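One contact in two related proteins. Structure 1 is nitrogen regulatory protein P-II from Thiomonas intermedia, which binds adenine nucleotides such as AMP and ADP and, as a PII-like protein, probably regulates the activity of partner enzymes: PDB 5DS7 (chain A, 2.00 Å), residues K10-I15 and G91-H96. Structure 2 is nitrogen regulatory protein P-II from Thiomonas arsenitoxydans: PDB 5D4P (chain B, 2.20 Å), residues K10-I15 and G91-H96. Structure 2 is superposed on structure 1 by the backbone atoms of these residues (RMSD 0.13 Å); each is numbered along its deposited sequence.

Structure 1 (5DS7); sequences KKLEII and GVVFVH. With AMP (adenosine monophosphate), chain C.
Lys11 O is gripped twice by His96: by its backbone N at 2.9 Å and, in a weak, long and bent bond, by ring ND1 at 3.4 Å. Lys11, bent at chi3 (81°), carries CE over one face of that imidazole, whose NE2 meets Lys11 of a second subunit. Strand 7-17 pairs antiparallel with 92-100, the last strand of the PII ferredoxin-like sheet. Val93, on the other face, packs on helix 75-88. Ile15 CD1 lies 4.1 Å from both Val92 CG2 and Phe94 CE2. AMP C2 meets the Phe94 ring edge, 3.7 Å from CZ, and AMP C8 lies 3.8 Å from Val92 CG1. Gly91, whose phi of 142° calls for glycine, donates from N to AMP O1P at 2.8 Å. With Thr37, Ala69 and Lys105 of the second subunit, this strand end walls an intersubunit nucleotide site.

Structure 2 (5D4P); sequences KKLEII and GVVFVH. With ADP (adenosine-5'-diphosphate), chain D; BCT (bicarbonate ion), chain E.
His96 holds Lys11 O with two donors, backbone N at 2.9 Å and ring ND1 at 3.3 Å, the second bond long and bent. The bend of Lys11 at chi3 (77°) leaves CE over one face of the imidazole, and NE2 of this ring meets Lys11 of a second subunit. On the other face, Val93 packs on helix 72-88, and its N donates to bicarbonate O2 at 2.9 Å. Ile15 CD1 is 3.9 Å from Val92 CG2 and 3.8 Å from Phe94 CE2. ADP C2 comes to the Phe94 ring edge, 3.8 Å from CZ, while Val92 CG1 touches ADP C8 at 3.7 Å. At Gly91, where a phi of 122° calls for glycine, N donates to alpha-phosphate O1A at 3.0 Å. Thr37, Ala69 and Lys105 of the second subunit hold ADP from across the intersubunit cleft.

How the two compare
The sequence does not change between the two models; what changes is the nucleotide. AMP in structure 1 gives way to ADP in structure 2 at the same place, and the same four residues touch both: Ile15(A), Gly91(A), Val92(A) and Phe94(A), with their counterparts in chain B. The grip on the phosphate nearest the ribose carries over: Gly91(A) N donates to AMP O1P at 2.8 Å, Gly91(B) N to ADP O1A at 3.0 Å. The nucleoside also finds the same walls, Ile15(A) at the ribose and Val92(A) and Phe94(A) at the adenine, since these side chains keep their place in chain B, where a bicarbonate also touches Val92(B) and Val93(B). Behind this pocket the ladder holds as well; Ile15(A) N still bonds to Val92(A) O, as does Ile15(B) N to Val92(B) O, and the CA atoms that can be compared coincide within the error. What comes is the beta phosphate. AMP ends at its single phosphate, whereas ADP runs on through bridging O3A to PB, which lies 5.6 Å from Gly91(B) N and so reaches past these two strands without touching them.

Structure 1 (5DS7)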
loop_
_atom_site.group_PDB
_atom_site.type_symbol
_atom_site.label_atom_id
_atom_site.label_comp_id
_atom_site.label_asym_id
_atom_site.label_seq_id
_atom_site.Cartn_x
_atom_site.Cartn_y
_atom_site.Cartn_z
ATOM N N LYS A 10 -7.456 11.377 -2.324
ATOM C CA LYS A 10 -6.065 10.986 -2.515
ATOM C C LYS A 10 -5.603 10.102 -1.349
ATOM O O LYS A 10 -6.128 10.169 -0.243
ATOM C CB LYS A 10 -5.183 12.216 -2.634
ATOM C CG LYS A 10 -5.554 13.127 -3.786
ATOM C CD LYS A 10 -5.051 12.584 -5.105
ATOM C CE LYS A 10 -5.811 13.226 -6.258
ATOM N NZ LYS A 10 -5.187 12.955 -7.566
ATOM N N LYS A 11 -4.618 9.266 -1.596
ATOM C CA LYS A 11 -4.054 8.478 -0.529
ATOM C C LYS A 11 -2.534 8.621 -0.619
ATOM O O LYS A 11 -1.934 8.354 -1.658
ATOM C CB LYS A 11 -4.495 7.020 -0.628
ATOM C CG LYS A 11 -4.120 6.166 0.591
ATOM C CD LYS A 11 -4.122 4.680 0.266
ATOM C CE LYS A 11 -2.838 4.288 -0.424
ATOM N NZ LYS A 11 -2.722 2.810 -0.578
ATOM N N LEU A 12 -1.918 9.091 0.457
ATOM C CA LEU A 12 -0.465 9.178 0.492
ATOM C C LEU A 12 0.156 7.947 1.122
ATOM O O LEU A 12 -0.387 7.415 2.089
ATOM C CB LEU A 12 -0.033 10.400 1.277
ATOM C CG LEU A 12 -0.618 11.746 0.865
ATOM C CD1 LEU A 12 -0.013 12.782 1.764
ATOM C CD2 LEU A 12 -0.259 12.034 -0.556
ATOM N N GLU A 13 1.281 7.489 0.572
ATOM C CA GLU A 13 2.137 6.527 1.266
ATOM C C GLU A 13 3.453 7.224 1.563
ATOM O O GLU A 13 4.163 7.646 0.653
ATOM C CB GLU A 13 2.352 5.256 0.437
ATOM C CG GLU A 13 1.070 4.448 0.286
ATOM C CD GLU A 13 1.211 3.206 -0.595
ATOM O OE1 GLU A 13 0.201 2.491 -0.778
ATOM O OE2 GLU A 13 2.322 2.940 -1.102
ATOM N N ILE A 14 3.758 7.381 2.840
ATOM C CA ILE A 14 4.947 8.113 3.261
ATOM C C ILE A 14 5.886 7.161 3.967
ATOM O O ILE A 14 5.526 6.578 4.982
ATOM C CB ILE A 14 4.592 9.274 4.187
ATOM C CG1 ILE A 14 3.451 10.087 3.562
ATOM C CG2 ILE A 14 5.842 10.121 4.496
ATOM C CD1 ILE A 14 2.571 10.800 4.578
ATOM N N ILE A 15 7.079 6.985 3.405
ATOM C CA ILE A 15 8.030 6.010 3.918
ATOM C C ILE A 15 9.228 6.746 4.465
ATOM O O ILE A 15 9.832 7.531 3.746
ATOM C CB ILE A 15 8.433 5.028 2.803
ATOM C CG1 ILE A 15 7.177 4.320 2.276
ATOM C CG2 ILE A 15 9.459 4.023 3.290
ATOM C CD1 ILE A 15 7.406 3.587 0.975
ATOM N N GLY A 91 13.719 9.039 2.534
ATOM C CA GLY A 91 12.299 8.747 2.391
ATOM C C GLY A 91 11.659 9.165 1.078
ATOM O O GLY A 91 12.289 9.829 0.263
ATOM N N VAL A 92 10.391 8.788 0.882
ATOM C CA VAL A 92 9.659 9.092 -0.353
ATOM C C VAL A 92 8.176 9.272 -0.039
ATOM O O VAL A 92 7.704 8.780 0.979
ATOM C CB VAL A 92 9.833 7.975 -1.411
ATOM C CG1 VAL A 92 11.267 7.885 -1.865
ATOM C CG2 VAL A 92 9.383 6.630 -0.850
ATOM N N VAL A 93 7.453 10.007 -0.880
ATOM C CA VAL A 93 5.991 10.104 -0.779
ATOM C C VAL A 93 5.340 9.741 -2.106
ATOM O O VAL A 93 5.680 10.316 -3.133
ATOM C CB VAL A 93 5.508 11.524 -0.396
ATOM C CG1 VAL A 93 4.023 11.516 -0.146
ATOM C CG2 VAL A 93 6.260 12.051 0.795
ATOM N N PHE A 94 4.397 8.802 -2.082
ATOM C CA PHE A 94 3.664 8.361 -3.267
ATOM C C PHE A 94 2.224 8.855 -3.168
ATOM O O PHE A 94 1.547 8.527 -2.206
ATOM C CB PHE A 94 3.651 6.829 -3.388
ATOM C CG PHE A 94 5.014 6.194 -3.429
ATOM C CD1 PHE A 94 6.077 6.843 -4.026
ATOM C CD2 PHE A 94 5.218 4.932 -2.873
ATOM C CE1 PHE A 94 7.312 6.265 -4.069
ATOM C CE2 PHE A 94 6.463 4.339 -2.901
ATOM C CZ PHE A 94 7.520 5.011 -3.491
ATOM N N VAL A 95 1.745 9.610 -4.152
ATOM C CA VAL A 95 0.343 10.052 -4.168
ATOM C C VAL A 95 -0.521 9.121 -5.056
ATOM O O VAL A 95 -0.198 8.877 -6.236
ATOM C CB VAL A 95 0.234 11.526 -4.670
ATOM C CG1 VAL A 95 -1.195 12.104 -4.452
ATOM C CG2 VAL A 95 1.282 12.407 -3.985
ATOM N N HIS A 96 -1.582 8.559 -4.479
ATOM C CA HIS A 96 -2.526 7.706 -5.215
ATOM C C HIS A 96 -3.873 8.376 -5.371
ATOM O O HIS A 96 -4.285 9.153 -4.503
ATOM C CB HIS A 96 -2.789 6.362 -4.508
ATOM C CG HIS A 96 -1.573 5.517 -4.284
ATOM N ND1 HIS A 96 -0.523 5.919 -3.483
ATOM C CD2 HIS A 96 -1.261 4.274 -4.719
ATOM C CE1 HIS A 96 0.400 4.971 -3.462
ATOM N NE2 HIS A 96 -0.030 3.958 -4.192
HETATM P P AMP C . 16.347 6.989 0.227
HETATM O O1P AMP C . 15.699 8.282 0.656
HETATM O O2P AMP C . 16.684 6.927 -1.242
HETATM O O3P AMP C . 17.381 6.503 1.205
HETATM O "O5'" AMP C . 15.169 5.940 0.416
HETATM C "C5'" AMP C . 14.835 5.480 1.714
HETATM C "C4'" AMP C . 13.771 4.415 1.675
HETATM O "O4'" AMP C . 12.673 4.816 0.818
HETATM C "C3'" AMP C . 14.221 3.088 1.103
HETATM O "O3'" AMP C . 14.909 2.313 2.065
HETATM C "C2'" AMP C . 12.914 2.462 0.649
HETATM O "O2'" AMP C . 12.248 1.886 1.747
HETATM C "C1'" AMP C . 12.129 3.685 0.174
HETATM N N9 AMP C . 12.249 3.870 -1.285
HETATM C C8 AMP C . 13.191 4.589 -1.932
HETATM N N7 AMP C . 13.020 4.526 -3.278
HETATM C C5 AMP C . 11.967 3.736 -3.499
HETATM C C6 AMP C . 11.258 3.245 -4.686
HETATM N N6 AMP C . 11.675 3.609 -5.920
HETATM N N1 AMP C . 10.202 2.425 -4.497
HETATM C C2 AMP C . 9.789 2.072 -3.266
HETATM N N3 AMP C . 10.387 2.485 -2.140
HETATM C C4 AMP C . 11.461 3.303 -2.194
#

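Structure 2 (5D4P)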
loop_
_atom_site.group_PDB
_atom_site.type_symbol
_atom_site.label_atom_id
_atom_site.label_comp_id
_atom_site.label_asym_id
_atom_site.label_seq_id
_atom_site.Cartn_x
_atom_site.Cartn_y
_atom_site.Cartn_z
ATOM N N LYS B 10 -7.496 11.246 -2.281
ATOM C CA LYS B 10 -6.110 10.873 -2.534
ATOM C C LYS B 10 -5.633 9.981 -1.406
ATOM O O LYS B 10 -6.149 10.049 -0.296
ATOM C CB LYS B 10 -5.205 12.106 -2.646
ATOM C CG LYS B 10 -5.606 13.116 -3.705
ATOM C CD LYS B 10 -5.076 12.759 -5.081
ATOM C CE LYS B 10 -5.481 13.823 -6.096
ATOM N NZ LYS B 10 -5.122 13.417 -7.484
ATOM N N LYS B 11 -4.660 9.130 -1.682
ATOM C CA LYS B 11 -4.049 8.361 -0.617
ATOM C C LYS B 11 -2.543 8.581 -0.660
ATOM O O LYS B 11 -1.897 8.327 -1.679
ATOM C CB LYS B 11 -4.371 6.879 -0.749
ATOM C CG LYS B 11 -4.119 6.099 0.509
ATOM C CD LYS B 11 -4.105 4.598 0.288
ATOM C CE LYS B 11 -2.796 4.166 -0.343
ATOM N NZ LYS B 11 -2.672 2.686 -0.399
ATOM N N LEU B 12 -1.990 9.049 0.456
ATOM C CA LEU B 12 -0.552 9.257 0.559
ATOM C C LEU B 12 0.102 8.053 1.214
ATOM O O LEU B 12 -0.363 7.586 2.257
ATOM C CB LEU B 12 -0.238 10.517 1.372
ATOM C CG LEU B 12 -0.138 11.874 0.669
ATOM C CD1 LEU B 12 -1.316 12.082 -0.242
ATOM C CD2 LEU B 12 0.022 13.027 1.664
ATOM N N GLU B 13 1.187 7.567 0.617
ATOM C CA GLU B 13 2.072 6.607 1.276
ATOM C C GLU B 13 3.406 7.298 1.570
ATOM O O GLU B 13 4.107 7.729 0.642
ATOM C CB GLU B 13 2.298 5.356 0.417
ATOM C CG GLU B 13 1.032 4.500 0.220
ATOM C CD GLU B 13 1.258 3.283 -0.652
ATOM O OE1 GLU B 13 2.324 3.193 -1.301
ATOM O OE2 GLU B 13 0.348 2.426 -0.712
ATOM N N ILE B 14 3.741 7.407 2.857
ATOM C CA ILE B 14 4.917 8.152 3.289
ATOM C C ILE B 14 5.921 7.208 3.926
ATOM O O ILE B 14 5.671 6.662 4.996
ATOM C CB ILE B 14 4.540 9.262 4.279
ATOM C CG1 ILE B 14 3.473 10.169 3.671
ATOM C CG2 ILE B 14 5.780 10.082 4.685
ATOM C CD1 ILE B 14 2.592 10.897 4.719
ATOM N N ILE B 15 7.040 6.981 3.250
ATOM C CA ILE B 15 8.045 6.068 3.776
ATOM C C ILE B 15 9.248 6.852 4.363
ATOM O O ILE B 15 9.876 7.673 3.681
ATOM C CB ILE B 15 8.517 5.091 2.684
ATOM C CG1 ILE B 15 7.341 4.253 2.164
ATOM C CG2 ILE B 15 9.600 4.178 3.202
ATOM C CD1 ILE B 15 7.612 3.587 0.831
ATOM N N GLY B 91 13.784 8.905 2.436
ATOM C CA GLY B 91 12.395 8.506 2.253
ATOM C C GLY B 91 11.659 9.107 1.068
ATOM O O GLY B 91 12.164 10.002 0.386
ATOM N N VAL B 92 10.427 8.646 0.863
ATOM C CA VAL B 92 9.635 9.032 -0.301
ATOM C C VAL B 92 8.145 9.206 0.029
ATOM O O VAL B 92 7.624 8.673 1.032
ATOM C CB VAL B 92 9.752 7.971 -1.460
ATOM C CG1 VAL B 92 11.187 7.882 -2.004
ATOM C CG2 VAL B 92 9.302 6.614 -0.981
ATOM N N VAL B 93 7.468 9.960 -0.835
ATOM C CA VAL B 93 6.025 10.113 -0.774
ATOM C C VAL B 93 5.376 9.681 -2.105
ATOM O O VAL B 93 5.734 10.184 -3.185
ATOM C CB VAL B 93 5.606 11.570 -0.477
ATOM C CG1 VAL B 93 4.075 11.688 -0.479
ATOM C CG2 VAL B 93 6.196 12.058 0.829
ATOM N N PHE B 94 4.415 8.767 -2.011
ATOM C CA PHE B 94 3.626 8.342 -3.165
ATOM C C PHE B 94 2.202 8.880 -3.064
ATOM O O PHE B 94 1.489 8.624 -2.086
ATOM C CB PHE B 94 3.570 6.817 -3.270
ATOM C CG PHE B 94 4.918 6.148 -3.299
ATOM C CD1 PHE B 94 5.996 6.738 -3.940
ATOM C CD2 PHE B 94 5.106 4.916 -2.691
ATOM C CE1 PHE B 94 7.233 6.111 -3.975
ATOM C CE2 PHE B 94 6.355 4.288 -2.723
ATOM C CZ PHE B 94 7.414 4.895 -3.369
ATOM N N VAL B 95 1.778 9.603 -4.087
ATOM C CA VAL B 95 0.407 10.077 -4.146
ATOM C C VAL B 95 -0.444 9.172 -5.051
ATOM O O VAL B 95 -0.091 8.975 -6.216
ATOM C CB VAL B 95 0.369 11.515 -4.655
ATOM C CG1 VAL B 95 -1.063 12.019 -4.701
ATOM C CG2 VAL B 95 1.255 12.400 -3.754
ATOM N N HIS B 96 -1.520 8.596 -4.502
ATOM C CA HIS B 96 -2.493 7.777 -5.278
ATOM C C HIS B 96 -3.834 8.500 -5.426
ATOM O O HIS B 96 -4.253 9.228 -4.513
ATOM C CB HIS B 96 -2.792 6.428 -4.598
ATOM C CG HIS B 96 -1.595 5.557 -4.346
ATOM N ND1 HIS B 96 -0.559 5.937 -3.511
ATOM C CD2 HIS B 96 -1.321 4.282 -4.721
ATOM C CE1 HIS B 96 0.325 4.956 -3.430
ATOM N NE2 HIS B 96 -0.114 3.937 -4.149
HETATM P PB ADP D . 19.000 7.166 1.229
HETATM O O1B ADP D . 19.397 7.346 2.675
HETATM O O2B ADP D . 19.610 8.189 0.291
HETATM O O3B ADP D . 19.104 5.725 0.773
HETATM P PA ADP D . 16.386 7.127 -0.012
HETATM O O1A ADP D . 15.274 8.146 -0.027
HETATM O O2A ADP D . 17.124 6.857 -1.311
HETATM O O3A ADP D . 17.412 7.471 1.209
HETATM O "O5'" ADP D . 15.772 5.762 0.552
HETATM C "C5'" ADP D . 14.934 5.720 1.708
HETATM C "C4'" ADP D . 13.984 4.515 1.675
HETATM O "O4'" ADP D . 12.792 4.853 0.968
HETATM C "C3'" ADP D . 14.512 3.284 0.949
HETATM O "O3'" ADP D . 15.353 2.468 1.768
HETATM C "C2'" ADP D . 13.233 2.576 0.512
HETATM O "O2'" ADP D . 12.646 1.803 1.556
HETATM C "C1'" ADP D . 12.277 3.718 0.257
HETATM N N9 ADP D . 12.368 3.967 -1.193
HETATM C C8 ADP D . 13.263 4.785 -1.793
HETATM N N7 ADP D . 13.083 4.776 -3.136
HETATM C C5 ADP D . 12.072 3.932 -3.402
HETATM C C6 ADP D . 11.381 3.454 -4.614
HETATM N N6 ADP D . 11.743 3.895 -5.835
HETATM N N1 ADP D . 10.371 2.576 -4.456
HETATM C C2 ADP D . 9.997 2.125 -3.252
HETATM N N3 ADP D . 10.594 2.502 -2.113
HETATM C C4 ADP D . 11.612 3.395 -2.122
HETATM C C BCT E . 8.795 12.036 -3.818
HETATM O O1 BCT E . 9.381 12.963 -4.383
HETATM O O2 BCT E . 9.102 11.211 -2.943
HETATM O O3 BCT E . 7.399 11.966 -4.126
#